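Local atomic coordinates of cell shape-determining protein MreC (Streptococcus pneumoniae, PDB entry 2QF4), a protein that helps form and maintain cell shape, probably as part of the elongasome that synthesises peripheral peptidoglycan. Residues N57-N62 with I161-N166; I73-Q78 with I128-V133; S107-G112 with V134-S139. All coordinates share one frame; numbering follows the deposited sequence.

Contact 1 (N57-N62 with I161-N166); sequences NSTIVN and IELVGN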
ATOM      1  N   ASN A  57      -4.599  22.373  -2.512  1.00 15.48           N
ATOM      2  CA  ASN A  57      -4.610  22.102  -3.953  1.00 15.27           C
ATOM      3  C   ASN A  57      -3.600  21.063  -4.449  1.00 14.23           C
ATOM      4  O   ASN A  57      -3.425  20.907  -5.651  1.00 15.54           O
ATOM      5  CB  ASN A  57      -4.452  23.418  -4.735  1.00 16.35           C
ATOM      6  CG  ASN A  57      -5.597  24.358  -4.501  1.00 20.20           C
ATOM      7  OD1 ASN A  57      -6.751  24.011  -4.735  1.00 23.41           O
ATOM      8  ND2 ASN A  57      -5.296  25.530  -4.009  1.00 25.31           N
ATOM      9  N   SER A  58      -2.947  20.356  -3.528  1.00 13.20           N
ATOM     10  CA  SER A  58      -1.982  19.318  -3.876  1.00 12.56           C
ATOM     11  C   SER A  58      -2.002  18.273  -2.800  1.00 11.74           C
ATOM     12  O   SER A  58      -2.477  18.519  -1.679  1.00 12.90           O
ATOM     13  CB  SER A  58      -0.567  19.908  -4.006  1.00 12.54           C
ATOM     14  OG  SER A  58      -0.086  20.476  -2.799  1.00 16.08           O
ATOM     15  N   THR A  59      -1.439  17.118  -3.143  1.00 10.90           N
ATOM     16  CA  THR A  59      -1.369  15.963  -2.259  1.00 10.31           C
ATOM     17  C   THR A  59      -0.012  15.293  -2.470  1.00  9.50           C
ATOM     18  O   THR A  59       0.429  15.109  -3.586  1.00  9.55           O
ATOM     19  CB  THR A  59      -2.470  14.926  -2.601  1.00 10.43           C
ATOM     20  OG1 THR A  59      -3.745  15.529  -2.415  1.00 12.60           O
ATOM     21  CG2 THR A  59      -2.415  13.690  -1.711  1.00 11.38           C
ATOM     22  N   ILE A  60       0.656  14.931  -1.384  1.00  9.95           N
ATOM     23  CA  ILE A  60       1.892  14.168  -1.453  1.00 10.69           C
ATOM     24  C   ILE A  60       1.578  12.688  -1.159  1.00  9.21           C
ATOM     25  O   ILE A  60       0.841  12.356  -0.210  1.00  9.89           O
ATOM     26  CB  ILE A  60       2.964  14.669  -0.463  1.00 12.17           C
ATOM     27  CG1 ILE A  60       3.223  16.176  -0.678  1.00 15.48           C
ATOM     28  CG2 ILE A  60       4.251  13.831  -0.635  1.00 12.96           C
ATOM     29  CD1 ILE A  60       4.313  16.748   0.232  1.00 17.74           C
ATOM     30  N   VAL A  61       2.133  11.833  -2.000  1.00  8.80           N
ATOM     31  CA  VAL A  61       1.981  10.389  -1.924  1.00  8.75           C
ATOM     32  C   VAL A  61       3.333   9.769  -1.582  1.00  8.64           C
ATOM     33  O   VAL A  61       4.322  10.016  -2.271  1.00  9.71           O
ATOM     34  CB  VAL A  61       1.477   9.812  -3.252  1.00  8.96           C
ATOM     35  CG1 VAL A  61       1.512   8.263  -3.262  1.00  9.88           C
ATOM     36  CG2 VAL A  61       0.079  10.334  -3.553  1.00  9.92           C
ATOM     37  N   ASN A  62       3.379   8.989  -0.500  1.00  8.45           N
ATOM     38  CA  ASN A  62       4.552   8.241  -0.090  1.00  8.44           C
ATOM     39  C   ASN A  62       4.565   6.912  -0.793  1.00  8.24           C
ATOM     40  O   ASN A  62       3.609   6.133  -0.675  1.00  8.51           O
ATOM     41  CB  ASN A  62       4.521   8.023   1.399  1.00  9.45           C
ATOM     42  CG  ASN A  62       5.829   7.524   1.907  1.00 12.03           C
ATOM     43  OD1 ASN A  62       5.900   6.449   2.470  1.00 17.33           O
ATOM     44  ND2 ASN A  62       6.882   8.267   1.656  1.00 12.84           N
ATOM     45  N   ILE A 161      -2.212   9.590 -11.165  1.00  9.60           N
ATOM     46  CA  ILE A 161      -2.396   8.686 -10.038  1.00  9.60           C
ATOM     47  C   ILE A 161      -3.825   8.819  -9.561  1.00  9.14           C
ATOM     48  O   ILE A 161      -4.372   9.899  -9.543  1.00  9.11           O
ATOM     49  CB  ILE A 161      -1.421   9.060  -8.914  1.00  9.17           C
ATOM     50  CG1 ILE A 161       0.032   8.906  -9.376  1.00 10.95           C
ATOM     51  CG2 ILE A 161      -1.686   8.278  -7.630  1.00 10.68           C
ATOM     52  CD1 ILE A 161       0.489   7.513  -9.716  1.00 12.41           C
ATOM     53  N   GLU A 162      -4.416   7.698  -9.181  1.00  9.47           N
ATOM     54  CA  GLU A 162      -5.738   7.697  -8.594  1.00  9.80           C
ATOM     55  C   GLU A 162      -5.676   7.507  -7.086  1.00  9.09           C
ATOM     56  O   GLU A 162      -5.127   6.540  -6.592  1.00  9.24           O
ATOM     57  CB  GLU A 162      -6.577   6.589  -9.224  1.00 10.55           C
ATOM     58  CG  GLU A 162      -8.034   6.629  -8.771  1.00 12.72           C
ATOM     59  CD  GLU A 162      -8.874   5.577  -9.432  1.00 17.01           C
ATOM     60  OE1 GLU A 162      -8.580   5.183 -10.571  1.00 23.31           O
ATOM     61  OE2 GLU A 162      -9.866   5.168  -8.845  1.00 21.55           O
ATOM     62  N   LEU A 163      -6.227   8.446  -6.345  1.00  8.73           N
ATOM     63  CA  LEU A 163      -6.384   8.339  -4.899  1.00  8.74           C
ATOM     64  C   LEU A 163      -7.721   7.669  -4.623  1.00  9.31           C
ATOM     65  O   LEU A 163      -8.719   7.923  -5.301  1.00 10.10           O
ATOM     66  CB  LEU A 163      -6.391   9.724  -4.268  1.00  9.37           C
ATOM     67  CG  LEU A 163      -5.153  10.583  -4.477  1.00  9.59           C
ATOM     68  CD1 LEU A 163      -5.347  11.911  -3.779  1.00 12.27           C
ATOM     69  CD2 LEU A 163      -3.878   9.827  -4.036  1.00 10.93           C
ATOM     70  N   VAL A 164      -7.744   6.792  -3.613  1.00  9.79           N
ATOM     71  CA  VAL A 164      -8.949   5.990  -3.297  1.00 10.94           C
ATOM     72  C   VAL A 164      -9.080   5.957  -1.774  1.00 11.26           C
ATOM     73  O   VAL A 164      -8.146   5.618  -1.049  1.00 12.26           O
ATOM     74  CB  VAL A 164      -8.836   4.550  -3.843  1.00 13.55           C
ATOM     75  CG1 VAL A 164     -10.110   3.722  -3.571  0.80 14.86           C
ATOM     76  CG2 VAL A 164      -8.548   4.517  -5.363  0.80 16.29           C
ATOM     77  N   GLY A 165     -10.272   6.278  -1.285  1.00 10.88           N
ATOM     78  CA  GLY A 165     -10.589   6.195   0.141  1.00 11.45           C
ATOM     79  C   GLY A 165     -11.941   5.537   0.371  1.00 10.38           C
ATOM     80  O   GLY A 165     -12.755   5.470  -0.511  1.00 10.42           O
ATOM     81  N   ASN A 166     -12.159   5.029   1.571  1.00 10.97           N
ATOM     82  CA  ASN A 166     -13.427   4.441   1.946  1.00  9.85           C
ATOM     83  C   ASN A 166     -14.419   5.562   2.095  1.00 10.89           C
ATOM     84  O   ASN A 166     -14.119   6.544   2.736  1.00 13.68           O
ATOM     85  CB  ASN A 166     -13.253   3.711   3.294  1.00 10.27           C
ATOM     86  CG  ASN A 166     -14.327   2.711   3.566  1.00  8.77           C
ATOM     87  OD1 ASN A 166     -15.509   2.971   3.352  1.00  9.27           O
ATOM     88  ND2 ASN A 166     -13.939   1.585   4.109  1.00  9.84           N
TER
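Leu163 and Thr59 point their methyl ends at one another inside the first of the two antiparallel barrels of the major extracellular domain, which has the α-lytic protease fold; the last strand of the chain closes this barrel. Strand 59-63 and strand 160-166 lie on facing walls of its six strands, and the CA atoms of Val61 and Leu163, the nearest pair between the segments, are 9.1 Å apart. The gap is bridged by side chains alone. Leu163 supplies both branches. Its outer chain is stretched, with CD1 anti to CA (chi2 -180°), and this carries CD1 tip to tip onto Thr59 CG2 at 4.0 Å. CD2 branches off at the side and meets Val61 differently: the two side chains pass each other heading in opposite directions. The leucine fork thus rests on two inward-facing residues of one strand, while Leu27 of strand 24-27 and Met39 of a loop also pack on it, and Ala41 packs on Val61. Thr59 is buried although polar. Its chi1 of -62°, measured to OG1, sets the hydroxyl beside the backbone N and the methyl CG2 anti to it. CG2 is the nearer of the two branches to the leucine, and the hydroxyl is satisfied by a hydrogen bond to the carbonyl O of Ala29. On the Val61 side the closest approach is methyl to methyl, Val61 CG2 to Leu163 CD2 at 4.0 Å.

Contact 2 (I73-Q78 with I128-V133); sequences ISVKIQ and IPVGEV
Where Val75 and Ile77 meet Val130 and Val133, no ring, amide or other flat side chain takes part, so there are no faces or edges to match: the contact is made entirely by branched aliphatic groups. Two separate methyl pairs carry it. At one end Ile77 CG2 sits 3.9 Å from Val133 CG2, the two side chains crossing at about a right angle. The torsions explain which branches meet. In Ile77, chi1 of -57° places CG1 beside the backbone N and CG2 anti to it, and CG2 is the methyl presented to the valine. In Val133 it is CG1 that stands anti to the backbone N (chi1 171°); CG2, beside the N, is the methyl turned to Ile77. At the other end the fit is looser, with Val75 CG1 4.3 Å from Val130 CG2. The backbones stay well apart, Val75 CA and Val130 CA being 8.1 Å from each other, because strand 114-118 runs between the two segments and pairs with both. Its Val115 touches both Val130 and Val133. On the outer side, Lys76 forms a salt bridge with Asp127.

The spacing of the inward residues differs on the two strands. Val75 and Ile77 are two apart, as in a regular strand, whereas Val130 and Val133 are three apart. The extra residue is taken up at Val130 and Gly131, which both face Val115. This is a classic beta bulge, built here into the wall of the second six-stranded barrel of the α-lytic protease fold.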
ATOM      1  N   ILE A  73       0.196   0.507   6.718  1.00  8.18           N
ATOM      2  CA  ILE A  73      -0.775   0.163   5.713  1.00  8.15           C
ATOM      3  C   ILE A  73      -1.164  -1.302   5.876  1.00  7.36           C
ATOM      4  O   ILE A  73      -0.321  -2.195   5.789  1.00  7.02           O
ATOM      5  CB  ILE A  73      -0.255   0.393   4.282  1.00  7.85           C
ATOM      6  CG1 ILE A  73       0.096   1.868   4.052  1.00  8.52           C
ATOM      7  CG2 ILE A  73      -1.304  -0.067   3.249  1.00  8.43           C
ATOM      8  CD1 ILE A  73       1.041   2.056   2.832  1.00 10.06           C
ATOM      9  N   SER A  74      -2.446  -1.549   6.124  1.00  6.82           N
ATOM     10  CA  SER A  74      -2.977  -2.895   6.279  1.00  7.27           C
ATOM     11  C   SER A  74      -2.997  -3.656   4.966  1.00  7.16           C
ATOM     12  O   SER A  74      -3.457  -3.128   3.960  1.00  7.98           O
ATOM     13  CB  SER A  74      -4.418  -2.755   6.821  1.00  7.40           C
ATOM     14  OG  SER A  74      -5.152  -3.967   6.724  1.00  8.52           O
ATOM     15  N   VAL A  75      -2.515  -4.898   4.986  1.00  6.95           N
ATOM     16  CA  VAL A  75      -2.562  -5.808   3.857  1.00  7.25           C
ATOM     17  C   VAL A  75      -3.075  -7.148   4.324  1.00  7.35           C
ATOM     18  O   VAL A  75      -3.091  -7.461   5.504  1.00  8.07           O
ATOM     19  CB  VAL A  75      -1.162  -5.965   3.168  1.00  7.97           C
ATOM     20  CG1 VAL A  75      -0.761  -4.638   2.538  1.00  9.76           C
ATOM     21  CG2 VAL A  75      -0.084  -6.479   4.123  1.00 10.77           C
ATOM     22  N   LYS A  76      -3.486  -7.930   3.337  1.00  8.27           N
ATOM     23  CA  LYS A  76      -3.898  -9.292   3.593  1.00  8.67           C
ATOM     24  C   LYS A  76      -3.385 -10.188   2.477  1.00  8.37           C
ATOM     25  O   LYS A  76      -3.181  -9.803   1.335  1.00  9.08           O
ATOM     26  CB  LYS A  76      -5.413  -9.410   3.778  1.00  9.65           C
ATOM     27  CG  LYS A  76      -6.211  -9.040   2.598  1.00  9.75           C
ATOM     28  CD  LYS A  76      -7.711  -9.034   2.892  1.00 10.89           C
ATOM     29  CE  LYS A  76      -8.485  -8.588   1.677  0.50 10.89           C
ATOM     30  NZ  LYS A  76      -9.963  -8.596   1.938  0.50  9.25           N
ATOM     31  N   ILE A  77      -3.116 -11.427   2.875  1.00  8.75           N
ATOM     32  CA  ILE A  77      -2.529 -12.473   2.037  1.00  9.48           C
ATOM     33  C   ILE A  77      -3.534 -13.620   1.985  1.00  9.16           C
ATOM     34  O   ILE A  77      -3.992 -14.090   3.028  1.00  9.92           O
ATOM     35  CB  ILE A  77      -1.216 -12.981   2.648  1.00  9.43           C
ATOM     36  CG1 ILE A  77      -0.212 -11.827   2.855  1.00 10.70           C
ATOM     37  CG2 ILE A  77      -0.614 -14.069   1.799  1.00 11.12           C
ATOM     38  CD1 ILE A  77       0.996 -12.181   3.728  1.00 14.08           C
ATOM     39  N   GLN A  78      -3.851 -14.077   0.774  1.00 10.14           N
ATOM     40  CA  GLN A  78      -4.768 -15.194   0.616  1.00 11.41           C
ATOM     41  C   GLN A  78      -4.000 -16.473   0.394  1.00 12.10           C
ATOM     42  O   GLN A  78      -3.239 -16.582  -0.554  1.00 12.77           O
ATOM     43  CB  GLN A  78      -5.709 -14.920  -0.567  1.00 11.82           C
ATOM     44  CG  GLN A  78      -6.944 -15.814  -0.583  1.00 14.96           C
ATOM     45  CD  GLN A  78      -7.828 -15.664   0.651  1.00 16.42           C
ATOM     46  OE1 GLN A  78      -7.866 -14.598   1.297  1.00 15.60           O
ATOM     47  NE2 GLN A  78      -8.578 -16.724   0.975  1.00 19.70           N
ATOM     48  N   ILE A 128      -7.404  -3.744  -2.831  1.00  9.31           N
ATOM     49  CA  ILE A 128      -6.583  -3.190  -3.886  1.00  9.46           C
ATOM     50  C   ILE A 128      -5.389  -4.139  -4.090  1.00  8.67           C
ATOM     51  O   ILE A 128      -4.725  -4.504  -3.118  1.00  8.62           O
ATOM     52  CB  ILE A 128      -6.046  -1.807  -3.511  1.00  8.88           C
ATOM     53  CG1 ILE A 128      -7.187  -0.818  -3.287  1.00 10.08           C
ATOM     54  CG2 ILE A 128      -5.078  -1.295  -4.584  1.00 10.04           C
ATOM     55  CD1 ILE A 128      -6.739   0.493  -2.618  1.00 11.86           C
ATOM     56  N   PRO A 129      -5.103  -4.556  -5.339  1.00  8.76           N
ATOM     57  CA  PRO A 129      -3.940  -5.431  -5.566  1.00  8.96           C
ATOM     58  C   PRO A 129      -2.650  -4.782  -5.084  1.00  8.47           C
ATOM     59  O   PRO A 129      -2.391  -3.622  -5.395  1.00  9.11           O
ATOM     60  CB  PRO A 129      -3.940  -5.642  -7.091  1.00 10.02           C
ATOM     61  CG  PRO A 129      -5.370  -5.430  -7.465  1.00 10.80           C
ATOM     62  CD  PRO A 129      -5.840  -4.326  -6.589  1.00 10.26           C
ATOM     63  N   VAL A 130      -1.821  -5.577  -4.416  1.00  8.09           N
ATOM     64  CA  VAL A 130      -0.475  -5.166  -3.968  1.00  8.88           C
ATOM     65  C   VAL A 130       0.617  -5.944  -4.687  1.00  8.66           C
ATOM     66  O   VAL A 130       1.543  -5.343  -5.245  1.00  8.74           O
ATOM     67  CB  VAL A 130      -0.344  -5.311  -2.444  1.00  8.32           C
ATOM     68  CG1 VAL A 130       1.066  -4.934  -1.966  1.00  9.44           C
ATOM     69  CG2 VAL A 130      -1.353  -4.410  -1.764  1.00  9.87           C
ATOM     70  N   GLY A 131       0.505  -7.264  -4.700  1.00  8.85           N
ATOM     71  CA  GLY A 131       1.510  -8.098  -5.341  1.00  9.04           C
ATOM     72  C   GLY A 131       1.330  -9.538  -4.983  1.00  8.86           C
ATOM     73  O   GLY A 131       0.238  -9.954  -4.605  1.00  9.85           O
ATOM     74  N   GLU A 132       2.422 -10.289  -5.112  1.00  8.56           N
ATOM     75  CA  GLU A 132       2.393 -11.713  -4.802  1.00 10.34           C
ATOM     76  C   GLU A 132       3.549 -12.043  -3.895  1.00  8.68           C
ATOM     77  O   GLU A 132       4.635 -11.447  -3.986  1.00  9.12           O
ATOM     78  CB  GLU A 132       2.439 -12.569  -6.046  1.00 12.05           C
ATOM     79  CG  GLU A 132       3.677 -12.506  -6.831  1.00 18.44           C
ATOM     80  CD  GLU A 132       3.655 -13.414  -8.052  1.00 20.24           C
ATOM     81  OE1 GLU A 132       2.767 -14.297  -8.149  1.00 26.69           O
ATOM     82  OE2 GLU A 132       4.542 -13.221  -8.917  1.00 30.23           O
ATOM     83  N   VAL A 133       3.324 -13.010  -3.004  1.00  8.69           N
ATOM     84  CA  VAL A 133       4.345 -13.430  -2.084  1.00  8.72           C
ATOM     85  C   VAL A 133       5.540 -14.010  -2.806  1.00  9.25           C
ATOM     86  O   VAL A 133       5.390 -14.818  -3.738  1.00  9.09           O
ATOM     87  CB  VAL A 133       3.775 -14.483  -1.089  1.00  9.16           C
ATOM     88  CG1 VAL A 133       4.883 -15.101  -0.267  1.00 10.57           C
ATOM     89  CG2 VAL A 133       2.704 -13.833  -0.202  1.00  9.19           C
TER

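Contact 3 (S107-G112 with V134-S139); sequences SDISAG and VATTHS. With EDO (1,2-ethanediol), chain D.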
ATOM      1  N   SER A 107      -0.624 -19.523   9.708  1.00 13.01           N
ATOM      2  CA  SER A 107      -0.879 -20.256   8.464  1.00 14.05           C
ATOM      3  C   SER A 107       0.349 -20.338   7.597  1.00 13.20           C
ATOM      4  O   SER A 107       1.120 -19.372   7.494  1.00 12.89           O
ATOM      5  CB  SER A 107      -1.963 -19.569   7.597  1.00 14.11           C
ATOM      6  OG  SER A 107      -2.102 -20.261   6.334  1.00 15.78           O
ATOM      7  N   ASP A 108       0.491 -21.443   6.880  1.00 13.88           N
ATOM      8  CA  ASP A 108       1.454 -21.498   5.807  1.00 14.12           C
ATOM      9  C   ASP A 108       1.201 -20.343   4.832  1.00 13.40           C
ATOM     10  O   ASP A 108       0.070 -19.942   4.587  1.00 12.61           O
ATOM     11  CB  ASP A 108       1.362 -22.818   5.040  1.00 15.87           C
ATOM     12  CG  ASP A 108       1.815 -24.022   5.836  1.00 19.55           C
ATOM     13  OD1 ASP A 108       2.373 -23.896   6.948  1.00 21.68           O
ATOM     14  OD2 ASP A 108       1.594 -25.135   5.303  1.00 25.90           O
ATOM     15  N   ILE A 109       2.292 -19.821   4.282  1.00 12.21           N
ATOM     16  CA  ILE A 109       2.258 -18.777   3.275  1.00 12.53           C
ATOM     17  C   ILE A 109       3.229 -19.210   2.201  1.00 12.79           C
ATOM     18  O   ILE A 109       4.345 -19.626   2.522  1.00 14.61           O
ATOM     19  CB  ILE A 109       2.638 -17.410   3.878  1.00 12.31           C
ATOM     20  CG1 ILE A 109       1.566 -16.911   4.855  1.00 12.51           C
ATOM     21  CG2 ILE A 109       2.860 -16.345   2.771  1.00 14.88           C
ATOM     22  CD1 ILE A 109       1.991 -15.688   5.647  1.00 13.38           C
ATOM     23  N   SER A 110       2.795 -19.195   0.949  1.00 12.88           N
ATOM     24  CA  SER A 110       3.567 -19.761  -0.162  1.00 13.08           C
ATOM     25  C   SER A 110       3.834 -18.724  -1.222  1.00 11.06           C
ATOM     26  O   SER A 110       3.014 -17.839  -1.483  1.00 10.21           O
ATOM     27  CB  SER A 110       2.743 -20.870  -0.811  1.00 13.71           C
ATOM     28  OG  SER A 110       2.433 -21.915   0.086  1.00 18.55           O
ATOM     29  N   ALA A 111       4.918 -18.925  -1.941  1.00 11.21           N
ATOM     30  CA  ALA A 111       5.210 -18.124  -3.109  1.00 10.95           C
ATOM     31  C   ALA A 111       3.998 -18.119  -4.049  1.00 10.60           C
ATOM     32  O   ALA A 111       3.394 -19.178  -4.310  1.00 12.18           O
ATOM     33  CB  ALA A 111       6.453 -18.689  -3.799  1.00 11.97           C
ATOM     34  N   GLY A 112       3.645 -16.961  -4.573  1.00 10.48           N
ATOM     35  CA  GLY A 112       2.500 -16.795  -5.450  1.00 11.34           C
ATOM     36  C   GLY A 112       1.229 -16.383  -4.753  1.00 11.65           C
ATOM     37  O   GLY A 112       0.307 -15.917  -5.426  1.00 12.71           O
ATOM     38  N   VAL A 134       6.725 -13.609  -2.390  1.00  8.24           N
ATOM     39  CA  VAL A 134       7.981 -14.267  -2.739  1.00  8.77           C
ATOM     40  C   VAL A 134       8.297 -15.354  -1.724  1.00  8.95           C
ATOM     41  O   VAL A 134       8.392 -16.527  -2.074  1.00 10.69           O
ATOM     42  CB  VAL A 134       9.126 -13.234  -2.876  1.00  8.60           C
ATOM     43  CG1 VAL A 134      10.480 -13.916  -3.052  1.00  9.88           C
ATOM     44  CG2 VAL A 134       8.845 -12.297  -4.027  1.00 10.54           C
ATOM     45  N   ALA A 135       8.454 -14.977  -0.458  1.00  8.53           N
ATOM     46  CA  ALA A 135       8.840 -15.926   0.597  1.00  9.24           C
ATOM     47  C   ALA A 135       8.547 -15.355   1.957  1.00  8.45           C
ATOM     48  O   ALA A 135       8.137 -14.206   2.080  1.00  8.94           O
ATOM     49  CB  ALA A 135      10.342 -16.287   0.465  1.00 10.43           C
ATOM     50  N   THR A 136       8.746 -16.185   2.962  1.00  8.64           N
ATOM     51  CA  THR A 136       8.742 -15.731   4.329  1.00  8.84           C
ATOM     52  C   THR A 136      10.126 -15.893   4.936  1.00  8.97           C
ATOM     53  O   THR A 136      10.917 -16.727   4.513  1.00  9.43           O
ATOM     54  CB  THR A 136       7.722 -16.469   5.203  1.00  9.78           C
ATOM     55  OG1 THR A 136       8.113 -17.824   5.357  1.00 12.36           O
ATOM     56  CG2 THR A 136       6.327 -16.412   4.609  1.00 11.62           C
ATOM     57  N   THR A 137      10.418 -15.084   5.941  1.00  9.08           N
ATOM     58  CA  THR A 137      11.651 -15.214   6.686  1.00  9.93           C
ATOM     59  C   THR A 137      11.318 -15.014   8.158  1.00  9.59           C
ATOM     60  O   THR A 137      10.192 -14.649   8.556  1.00  9.78           O
ATOM     61  CB  THR A 137      12.773 -14.279   6.161  1.00  9.92           C
ATOM     62  OG1 THR A 137      14.025 -14.681   6.733  1.00 11.54           O
ATOM     63  CG2 THR A 137      12.506 -12.819   6.486  1.00 11.98           C
ATOM     64  N   HIS A 138      12.273 -15.356   9.020  1.00 10.96           N
ATOM     65  CA  HIS A 138      11.996 -15.468  10.463  1.00 12.00           C
ATOM     66  C   HIS A 138      10.792 -16.386  10.670  1.00 12.13           C
ATOM     67  O   HIS A 138       9.953 -16.171  11.533  1.00 12.51           O
ATOM     68  CB  HIS A 138      11.788 -14.119  11.148  1.00 13.23           C
ATOM     69  CG  HIS A 138      12.860 -13.116  10.858  1.00 15.10           C
ATOM     70  ND1 HIS A 138      14.200 -13.400  10.995  1.00 17.73           N
ATOM     71  CD2 HIS A 138      12.787 -11.855  10.377  1.00 16.38           C
ATOM     72  CE1 HIS A 138      14.904 -12.336  10.658  1.00 18.57           C
ATOM     73  NE2 HIS A 138      14.073 -11.380  10.287  1.00 19.91           N
ATOM     74  N   SER A 139      10.742 -17.456   9.880  1.00 12.49           N
ATOM     75  CA  SER A 139       9.522 -18.206   9.657  1.00 14.92           C
ATOM     76  C   SER A 139       9.060 -19.010  10.850  1.00 16.46           C
ATOM     77  O   SER A 139       7.863 -19.299  10.931  1.00 19.20           O
ATOM     78  CB  SER A 139       9.682 -19.100   8.411  1.00 15.63           C
ATOM     79  OG  SER A 139      10.102 -18.367   7.241  1.00 18.55           O
TER
HETATM   80  C1  EDO D 602      13.575 -18.780   9.098  1.00 23.92           C
HETATM   81  O1  EDO D 602      12.856 -18.468   7.930  1.00 25.38           O
HETATM   82  C2  EDO D 602      14.880 -18.050   9.184  1.00 17.26           C
HETATM   83  O2  EDO D 602      14.831 -16.671   9.055  1.00 17.69           O
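Ile109 and Thr136 make the main apolar touch, crossing obliquely, with Thr136 CG2 3.9 Å from Ile109 CB and equally near Ile109 CG2. The threonine conformation decides this. At chi1 67° its hydroxyl sits between the backbone N and the carbonyl carbon, and the methyl, beside the N, is the branch offered to the isoleucine. Ile109 answers with CB and CG2: its chi1 (-68°) puts CG1 beside the backbone N and CG2 anti to it. Ile77 and Ile84 lie against the same side chain from the barrel. Further along, Ala111 brings CB to 3.4 Å from Val134 O, a close methyl-to-carbonyl packing; CB of Val134 leaves its CA away from the loop, and the carbonyl makes the contact. Beyond Ala111, Gly112 N is hydrogen-bonded to Val133 O. Within the loop, Ser107 OG donates to Asp108 O over 2.8 Å, and Ser107 O is in turn gripped by Arg145.

Past Thr137 the strand ends, and His138 takes a left-handed backbone conformation. The turn aims two successive amides at one 1,2-ethanediol, probably from the crystallisation liquor. His138 N is hydrogen-bonded to EDO O2 at 2.9 Å. Ser139 N makes a hydrogen bond to EDO O1 at 3.0 Å, the straighter of the two.

Val134 and Ala135 both face Thr148, a classic beta bulge. The loop between strands 97-101 and 114-118 is laid against this bulged end of strand 126-137, at the rim of the second barrel.

In the fold
Contacts 1 and 2 are both buried and wholly side-chain in character, but they belong to different barrels; the contacts' centres lie about 19 Å apart, on opposite sides of the chain's centre. Contact 1 works across a barrel interior, contact 2 between next-but-one strands of a wall. Contact 3 lies at the surface, about 31 Å from contact 1 centre to centre, and mixes methyl packing with backbone polar groups and a bound small molecule. It shares strand 126-137 with contact 2, and the two touch: Val133 CG1 lies 3.9 Å from Ile109 CG2, so the aliphatic layer of the core runs on into the loop 107-112.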